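Local structure of STU0660 (Streptococcus thermophilus, 3ZTH) at residues Gly113-Ile118 with Leu149-Leu154; Glu272-Tyr277 with Asn319-Leu324. The protein binds magnesium ions, probably binds DNA, and is a large Csn2 protein involved in CRISPR-mediated bacterial immunity. All coordinates share one frame; numbering follows the deposited sequence.

Contact 1: residues Gly113-Ile118 with Leu149-Leu154; sequences GHLEKI and LTLDQL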
ATOM      1  N   GLY A 113     -14.997  22.882  24.037  1.00 67.91           N
ATOM      2  CA  GLY A 113     -14.155  23.977  24.482  1.00 65.56           C
ATOM      3  C   GLY A 113     -12.699  23.585  24.602  1.00 64.79           C
ATOM      4  O   GLY A 113     -11.807  24.368  24.276  1.00 64.70           O
ATOM      5  N   HIS A 114     -12.453  22.369  25.075  1.00 64.12           N
ATOM      6  CA  HIS A 114     -11.092  21.882  25.230  1.00 64.09           C
ATOM      7  C   HIS A 114     -10.444  21.658  23.863  1.00 63.12           C
ATOM      8  O   HIS A 114      -9.220  21.679  23.734  1.00 61.68           O
ATOM      9  CB  HIS A 114     -11.092  20.584  26.042  1.00 66.26           C
ATOM     10  CG  HIS A 114     -11.516  20.762  27.468  1.00 68.45           C
ATOM     11  ND1 HIS A 114     -10.783  21.496  28.378  1.00 69.51           N
ATOM     12  CD2 HIS A 114     -12.598  20.303  28.141  1.00 68.22           C
ATOM     13  CE1 HIS A 114     -11.395  21.478  29.549  1.00 69.05           C
ATOM     14  NE2 HIS A 114     -12.498  20.762  29.432  1.00 68.57           N
ATOM     15  N   LEU A 115     -11.271  21.446  22.844  1.00 62.26           N
ATOM     16  CA  LEU A 115     -10.770  21.238  21.492  1.00 62.74           C
ATOM     17  C   LEU A 115     -10.193  22.568  21.017  1.00 64.17           C
ATOM     18  O   LEU A 115      -9.115  22.621  20.416  1.00 63.67           O
ATOM     19  CB  LEU A 115     -11.905  20.826  20.551  1.00 61.44           C
ATOM     20  CG  LEU A 115     -11.649  19.689  19.553  1.00 60.56           C
ATOM     21  CD1 LEU A 115     -12.582  19.860  18.358  1.00 58.32           C
ATOM     22  CD2 LEU A 115     -10.201  19.691  19.096  1.00 60.33           C
ATOM     23  N   GLU A 116     -10.928  23.640  21.294  1.00 65.22           N
ATOM     24  CA  GLU A 116     -10.509  24.975  20.905  1.00 65.51           C
ATOM     25  C   GLU A 116      -9.193  25.337  21.565  1.00 64.60           C
ATOM     26  O   GLU A 116      -8.302  25.883  20.919  1.00 64.99           O
ATOM     27  CB  GLU A 116     -11.582  25.990  21.276  1.00 67.01           C
ATOM     28  CG  GLU A 116     -12.868  25.804  20.491  1.00 69.49           C
ATOM     29  CD  GLU A 116     -13.949  26.784  20.898  1.00 71.37           C
ATOM     30  OE1 GLU A 116     -13.699  28.010  20.839  1.00 72.54           O
ATOM     31  OE2 GLU A 116     -15.049  26.326  21.274  1.00 72.05           O
ATOM     32  N   LYS A 117      -9.064  25.029  22.848  1.00 63.61           N
ATOM     33  CA  LYS A 117      -7.825  25.331  23.548  1.00 64.94           C
ATOM     34  C   LYS A 117      -6.681  24.514  22.958  1.00 64.49           C
ATOM     35  O   LYS A 117      -5.546  24.992  22.883  1.00 64.94           O
ATOM     36  CB  LYS A 117      -7.959  25.036  25.043  1.00 66.17           C
ATOM     37  CG  LYS A 117      -8.907  25.977  25.771  1.00 69.58           C
ATOM     38  CD  LYS A 117      -8.933  25.703  27.268  1.00 72.94           C
ATOM     39  CE  LYS A 117      -7.556  25.904  27.900  1.00 76.07           C
ATOM     40  NZ  LYS A 117      -7.559  25.644  29.376  1.00 77.71           N
ATOM     41  N   ILE A 118      -6.981  23.287  22.536  1.00 63.48           N
ATOM     42  CA  ILE A 118      -5.963  22.415  21.949  1.00 61.28           C
ATOM     43  C   ILE A 118      -5.508  22.947  20.599  1.00 60.00           C
ATOM     44  O   ILE A 118      -4.319  22.930  20.292  1.00 59.59           O
ATOM     45  CB  ILE A 118      -6.473  20.961  21.762  1.00 60.43           C
ATOM     46  CG1 ILE A 118      -6.568  20.262  23.119  1.00 59.40           C
ATOM     47  CG2 ILE A 118      -5.524  20.186  20.849  1.00 60.05           C
ATOM     48  CD1 ILE A 118      -7.048  18.825  23.036  1.00 57.35           C
ATOM     49  N   LEU A 149      -7.239  19.951  14.671  1.00 53.12           N
ATOM     50  CA  LEU A 149      -7.658  18.671  15.227  1.00 51.29           C
ATOM     51  C   LEU A 149      -9.168  18.544  15.358  1.00 50.11           C
ATOM     52  O   LEU A 149      -9.874  19.530  15.549  1.00 50.12           O
ATOM     53  CB  LEU A 149      -7.029  18.460  16.601  1.00 51.34           C
ATOM     54  CG  LEU A 149      -5.651  17.806  16.603  1.00 53.41           C
ATOM     55  CD1 LEU A 149      -5.088  17.742  18.015  1.00 52.74           C
ATOM     56  CD2 LEU A 149      -5.782  16.408  16.023  1.00 54.84           C
ATOM     57  N   THR A 150      -9.656  17.317  15.235  1.00 49.30           N
ATOM     58  CA  THR A 150     -11.076  17.036  15.371  1.00 48.38           C
ATOM     59  C   THR A 150     -11.205  15.981  16.462  1.00 47.93           C
ATOM     60  O   THR A 150     -10.263  15.227  16.720  1.00 47.59           O
ATOM     61  CB  THR A 150     -11.683  16.474  14.073  1.00 47.62           C
ATOM     62  OG1 THR A 150     -11.031  15.243  13.740  1.00 48.64           O
ATOM     63  CG2 THR A 150     -11.519  17.461  12.933  1.00 47.29           C
ATOM     64  N   LEU A 151     -12.363  15.928  17.110  1.00 47.64           N
ATOM     65  CA  LEU A 151     -12.580  14.945  18.160  1.00 46.39           C
ATOM     66  C   LEU A 151     -12.567  13.558  17.541  1.00 45.27           C
ATOM     67  O   LEU A 151     -11.971  12.633  18.091  1.00 44.68           O
ATOM     68  CB  LEU A 151     -13.898  15.236  18.877  1.00 46.37           C
ATOM     69  CG  LEU A 151     -13.797  16.586  19.604  1.00 47.81           C
ATOM     70  CD1 LEU A 151     -15.160  17.082  20.054  1.00 46.48           C
ATOM     71  CD2 LEU A 151     -12.844  16.437  20.787  1.00 46.77           C
ATOM     72  N   ASP A 152     -13.202  13.415  16.382  1.00 45.16           N
ATOM     73  CA  ASP A 152     -13.209  12.130  15.703  1.00 45.89           C
ATOM     74  C   ASP A 152     -11.774  11.643  15.581  1.00 46.08           C
ATOM     75  O   ASP A 152     -11.486  10.468  15.772  1.00 47.55           O
ATOM     76  CB  ASP A 152     -13.807  12.251  14.305  1.00 46.72           C
ATOM     77  CG  ASP A 152     -13.597  10.993  13.482  1.00 49.61           C
ATOM     78  OD1 ASP A 152     -14.235   9.960  13.780  1.00 49.54           O
ATOM     79  OD2 ASP A 152     -12.772  11.028  12.544  1.00 52.65           O
ATOM     80  N   GLN A 153     -10.873  12.564  15.262  1.00 46.96           N
ATOM     81  CA  GLN A 153      -9.463  12.241  15.117  1.00 47.41           C
ATOM     82  C   GLN A 153      -8.852  11.829  16.449  1.00 47.74           C
ATOM     83  O   GLN A 153      -8.111  10.848  16.526  1.00 48.03           O
ATOM     84  CB  GLN A 153      -8.718  13.440  14.551  1.00 49.40           C
ATOM     85  CG  GLN A 153      -7.232  13.227  14.415  1.00 52.29           C
ATOM     86  CD  GLN A 153      -6.551  14.395  13.738  1.00 55.69           C
ATOM     87  OE1 GLN A 153      -5.324  14.439  13.648  1.00 58.95           O
ATOM     88  NE2 GLN A 153      -7.345  15.353  13.251  1.00 54.98           N
ATOM     89  N   LEU A 154      -9.159  12.584  17.498  1.00 47.56           N
ATOM     90  CA  LEU A 154      -8.652  12.271  18.832  1.00 46.98           C
ATOM     91  C   LEU A 154      -9.139  10.900  19.305  1.00 46.70           C
ATOM     92  O   LEU A 154      -8.364  10.095  19.826  1.00 46.03           O
ATOM     93  CB  LEU A 154      -9.106  13.328  19.842  1.00 45.96           C
ATOM     94  CG  LEU A 154      -8.171  14.500  20.125  1.00 45.18           C
ATOM     95  CD1 LEU A 154      -8.708  15.274  21.320  1.00 45.07           C
ATOM     96  CD2 LEU A 154      -6.765  13.993  20.425  1.00 44.37           C
TER
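Leu115 and Leu151 meet obliquely, branch point against branch point: CG of Leu115 lies 3.7 Å from CD2 of Leu151, while CD1 of Leu115 comes equally near to CG of Leu151. The two forked ends thus interlock. Leu115 points toward the other segment from its helix, whereas Leu151 sets out obliquely and reaches Leu115 through a CG held anti to its own carbonyl carbon (chi1 -65°). The other methyl of Leu115, CD2, rests over the backbone just before the second helix, 3.6 Å from Leu149 O, so that one leucine spans both the loop and the first helical residue.

One turn further on, Ile118 repeats the approach at a more buried level. Its CG2, anti to the backbone N, crosses obliquely to Leu149 and touches CD1 of that residue at 3.8 Å, and Ile118 CD1 lies more loosely against Leu154 CD1, 4.3 Å away. The apolar face of helix 109-130 is therefore laid against the N-terminal end of helix 151-157, a short helix that follows strand 140-146. Thr150, whose side chain sets out away from helix 109-130, is the N-cap of this short helix; its OG1 accepts a bent hydrogen bond from Gln153 N (3.1 Å, 144°). Leu149 N is held in turn by Asn119 OD1, a polar tie back to the long helix beside the leucine contact. The second subunit adjoins both segments: His114 ND1 hydrogen-bonds Gln121 OE1 of that neighbouring chain, and Gln153 OE1 bonds its Asn158 ND2.

Contact 2: residues Glu272-Tyr277 with Asn319-Leu324; sequences ERVMKY and NILNQL
Tyr277 overlaps Ile320 through the root of its side chain, CB lying 3.7 Å from Ile320 CG2, while the ring beyond passes on toward Gln323 and Leu324. With CG anti to the carbonyl carbon (chi1 -80°), the ring stands out from the flank of its helix, with Arg273 O at its edge, in plane. Gln323, fully extended, crosses the tyrosine at about a right angle; its OE1 approaches Tyr277 CE2 to 3.5 Å, with amide and ring planes 62° apart. This is a contact of carbon with oxygen, and no hydrogen bond joins the two segments. Leu324 slides past the ring in the opposite direction, its CD2 standing 4.1 Å from Tyr277 CE1.

Helices 267-277 and 312-324 here pack at a steep angle: the axes of the two short segments approach to 9.8 Å, with 116° between their N-to-C directions. Val274 and Ile320 are the residues whose CA atoms come nearest across the pair, and Val274 divides its methyls. CG1, anti to the backbone N, meets Ile320 CG2 obliquely, whereas Val274 CG2 touches Leu321 CD2 at 3.8 Å and also lies by Leu324 CD1, whose side chain crosses it nearly perpendicularly. Helix 286-296 closes this buried side, Phe289 lying on Val274 and Leu293 on Leu321.

Toward the surface the apolar layer is continued by the aliphatic root of Arg273. Its CB is 3.7 Å from Leu324 CD1, and the chain then bends at chi2, which sets the edge of the guanidinium beside Leu324 CD2, near its plane. Ile320 also meets the third subunit, where Phe345 of that neighbouring chain packs against it.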
ATOM      1  N   GLU A 272     -54.572 -25.286  23.955  1.00 37.50           N
ATOM      2  CA  GLU A 272     -55.903 -25.845  23.749  1.00 39.95           C
ATOM      3  C   GLU A 272     -55.899 -27.006  22.764  1.00 39.47           C
ATOM      4  O   GLU A 272     -56.513 -28.039  23.029  1.00 38.22           O
ATOM      5  CB  GLU A 272     -56.873 -24.741  23.312  1.00 41.39           C
ATOM      6  CG  GLU A 272     -57.389 -23.925  24.502  1.00 46.99           C
ATOM      7  CD  GLU A 272     -58.010 -22.590  24.107  1.00 49.54           C
ATOM      8  OE1 GLU A 272     -58.766 -22.549  23.109  1.00 52.25           O
ATOM      9  OE2 GLU A 272     -57.746 -21.583  24.806  1.00 47.19           O
ATOM     10  N   ARG A 273     -55.198 -26.845  21.642  1.00 41.13           N
ATOM     11  CA  ARG A 273     -55.110 -27.903  20.636  1.00 43.43           C
ATOM     12  C   ARG A 273     -54.514 -29.157  21.258  1.00 44.12           C
ATOM     13  O   ARG A 273     -55.105 -30.232  21.195  1.00 44.82           O
ATOM     14  CB  ARG A 273     -54.225 -27.473  19.458  1.00 45.73           C
ATOM     15  CG  ARG A 273     -54.838 -26.461  18.505  1.00 50.63           C
ATOM     16  CD  ARG A 273     -56.125 -26.996  17.887  1.00 57.33           C
ATOM     17  NE  ARG A 273     -56.554 -26.226  16.719  1.00 62.60           N
ATOM     18  CZ  ARG A 273     -55.893 -26.181  15.562  1.00 64.72           C
ATOM     19  NH1 ARG A 273     -54.762 -26.859  15.403  1.00 66.02           N
ATOM     20  NH2 ARG A 273     -56.367 -25.459  14.556  1.00 66.17           N
ATOM     21  N   VAL A 274     -53.337 -29.007  21.859  1.00 45.00           N
ATOM     22  CA  VAL A 274     -52.644 -30.125  22.488  1.00 45.37           C
ATOM     23  C   VAL A 274     -53.526 -30.776  23.540  1.00 46.76           C
ATOM     24  O   VAL A 274     -53.652 -32.000  23.588  1.00 47.56           O
ATOM     25  CB  VAL A 274     -51.316 -29.656  23.135  1.00 44.58           C
ATOM     26  CG1 VAL A 274     -50.643 -30.797  23.874  1.00 42.00           C
ATOM     27  CG2 VAL A 274     -50.390 -29.121  22.059  1.00 44.30           C
HETATM   28  N   MSE A 275     -54.141 -29.956  24.380  1.00 48.81           N
HETATM   29  CA  MSE A 275     -55.015 -30.464  25.426  1.00 51.59           C
HETATM   30  C   MSE A 275     -56.084 -31.384  24.822  1.00 48.34           C
HETATM   31  O   MSE A 275     -56.390 -32.438  25.377  1.00 46.70           O
HETATM   32  CB  MSE A 275     -55.647 -29.284  26.170  1.00 60.55           C
HETATM   33  CG  MSE A 275     -56.634 -29.649  27.266  1.00 73.77           C
HETATM   34 SE   MSE A 275     -57.077 -28.125  28.420  1.00 94.32          SE
HETATM   35  CE  MSE A 275     -58.107 -27.054  27.160  1.00 86.38           C
ATOM     36  N   LYS A 276     -56.635 -30.996  23.674  1.00 45.43           N
ATOM     37  CA  LYS A 276     -57.656 -31.808  23.019  1.00 42.41           C
ATOM     38  C   LYS A 276     -57.128 -33.200  22.656  1.00 40.72           C
ATOM     39  O   LYS A 276     -57.862 -34.184  22.713  1.00 38.45           O
ATOM     40  CB  LYS A 276     -58.178 -31.108  21.760  1.00 42.82           C
ATOM     41  CG  LYS A 276     -59.243 -31.918  21.040  1.00 46.02           C
ATOM     42  CD  LYS A 276     -59.809 -31.230  19.799  1.00 48.17           C
ATOM     43  CE  LYS A 276     -60.945 -32.079  19.192  1.00 50.05           C
ATOM     44  NZ  LYS A 276     -61.592 -31.482  17.978  1.00 49.22           N
ATOM     45  N   TYR A 277     -55.850 -33.276  22.294  1.00 40.10           N
ATOM     46  CA  TYR A 277     -55.214 -34.537  21.922  1.00 40.68           C
ATOM     47  C   TYR A 277     -54.565 -35.296  23.075  1.00 40.31           C
ATOM     48  O   TYR A 277     -54.218 -36.465  22.928  1.00 39.95           O
ATOM     49  CB  TYR A 277     -54.146 -34.290  20.863  1.00 42.84           C
ATOM     50  CG  TYR A 277     -54.672 -34.141  19.461  1.00 46.46           C
ATOM     51  CD1 TYR A 277     -55.072 -32.896  18.979  1.00 48.64           C
ATOM     52  CD2 TYR A 277     -54.750 -35.242  18.604  1.00 49.22           C
ATOM     53  CE1 TYR A 277     -55.530 -32.746  17.677  1.00 50.82           C
ATOM     54  CE2 TYR A 277     -55.206 -35.101  17.297  1.00 50.13           C
ATOM     55  CZ  TYR A 277     -55.589 -33.850  16.844  1.00 51.63           C
ATOM     56  OH  TYR A 277     -56.003 -33.689  15.547  1.00 56.38           O
ATOM     57  N   ASN A 319     -44.894 -35.563  20.401  1.00 32.00           N
ATOM     58  CA  ASN A 319     -45.658 -36.309  19.412  1.00 32.51           C
ATOM     59  C   ASN A 319     -46.885 -35.549  18.964  1.00 33.10           C
ATOM     60  O   ASN A 319     -47.179 -35.468  17.766  1.00 36.08           O
ATOM     61  CB  ASN A 319     -46.078 -37.667  19.977  1.00 33.34           C
ATOM     62  CG  ASN A 319     -44.946 -38.677  19.961  1.00 35.04           C
ATOM     63  OD1 ASN A 319     -43.810 -38.348  19.609  1.00 35.58           O
ATOM     64  ND2 ASN A 319     -45.249 -39.913  20.338  1.00 33.44           N
ATOM     65  N   ILE A 320     -47.604 -34.989  19.926  1.00 32.06           N
ATOM     66  CA  ILE A 320     -48.809 -34.241  19.616  1.00 30.65           C
ATOM     67  C   ILE A 320     -48.480 -33.007  18.786  1.00 30.99           C
ATOM     68  O   ILE A 320     -49.126 -32.751  17.762  1.00 31.12           O
ATOM     69  CB  ILE A 320     -49.569 -33.847  20.915  1.00 27.54           C
ATOM     70  CG1 ILE A 320     -50.060 -35.115  21.621  1.00 24.81           C
ATOM     71  CG2 ILE A 320     -50.751 -32.967  20.585  1.00 24.77           C
ATOM     72  CD1 ILE A 320     -50.718 -34.878  22.973  1.00 24.87           C
ATOM     73  N   LEU A 321     -47.462 -32.255  19.206  1.00 31.00           N
ATOM     74  CA  LEU A 321     -47.080 -31.053  18.475  1.00 29.49           C
ATOM     75  C   LEU A 321     -46.725 -31.384  17.042  1.00 30.34           C
ATOM     76  O   LEU A 321     -47.190 -30.715  16.111  1.00 30.42           O
ATOM     77  CB  LEU A 321     -45.911 -30.342  19.157  1.00 27.04           C
ATOM     78  CG  LEU A 321     -46.310 -29.546  20.404  1.00 26.31           C
ATOM     79  CD1 LEU A 321     -45.070 -28.979  21.062  1.00 24.29           C
ATOM     80  CD2 LEU A 321     -47.281 -28.429  20.026  1.00 22.79           C
ATOM     81  N   ASN A 322     -45.910 -32.415  16.851  1.00 29.69           N
ATOM     82  CA  ASN A 322     -45.545 -32.803  15.495  1.00 32.09           C
ATOM     83  C   ASN A 322     -46.800 -33.028  14.665  1.00 33.38           C
ATOM     84  O   ASN A 322     -46.906 -32.547  13.541  1.00 34.68           O
ATOM     85  CB  ASN A 322     -44.698 -34.067  15.509  1.00 30.73           C
ATOM     86  CG  ASN A 322     -43.237 -33.774  15.312  1.00 32.03           C
ATOM     87  OD1 ASN A 322     -42.384 -34.638  15.524  1.00 31.77           O
ATOM     88  ND2 ASN A 322     -42.932 -32.545  14.898  1.00 29.28           N
ATOM     89  N   GLN A 323     -47.757 -33.749  15.233  1.00 35.47           N
ATOM     90  CA  GLN A 323     -49.006 -34.021  14.542  1.00 37.50           C
ATOM     91  C   GLN A 323     -49.707 -32.727  14.113  1.00 37.30           C
ATOM     92  O   GLN A 323     -50.266 -32.661  13.018  1.00 37.88           O
ATOM     93  CB  GLN A 323     -49.929 -34.854  15.435  1.00 39.81           C
ATOM     94  CG  GLN A 323     -51.201 -35.276  14.737  1.00 45.09           C
ATOM     95  CD  GLN A 323     -51.993 -36.316  15.502  1.00 48.83           C
ATOM     96  OE1 GLN A 323     -53.074 -36.723  15.066  1.00 51.49           O
ATOM     97  NE2 GLN A 323     -51.465 -36.759  16.643  1.00 49.58           N
ATOM     98  N   LEU A 324     -49.669 -31.700  14.964  1.00 37.64           N
ATOM     99  CA  LEU A 324     -50.301 -30.418  14.650  1.00 36.01           C
ATOM    100  C   LEU A 324     -49.665 -29.758  13.439  1.00 36.11           C
ATOM    101  O   LEU A 324     -50.248 -28.862  12.829  1.00 36.53           O
ATOM    102  CB  LEU A 324     -50.215 -29.456  15.835  1.00 35.72           C
ATOM    103  CG  LEU A 324     -50.976 -29.849  17.100  1.00 39.90           C
ATOM    104  CD1 LEU A 324     -51.024 -28.639  18.005  1.00 43.01           C
ATOM    105  CD2 LEU A 324     -52.399 -30.307  16.779  1.00 41.49           C
TER

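Contacts 1 and 2 share no helix and lie on opposite sides of the chain's centre, their own centres 65 Å apart. Both are partly buried and neither has a hydrogen bond between its segments. In 113-118 with 149-154 the touching side chains are almost all branched and aliphatic, and polar bonds run round the leucines: the Thr150 cap, and ties to Asn119 and the second subunit. The crossing of 272-277 with 319-324 buries more surface, 379 against 244 Å², and grades from valine, isoleucine and leucine inside to tyrosine, glutamine and arginine outside. Each also borders a different copy of the protein in the four-chain assembly, the second subunit at contact 1 and the third at contact 2.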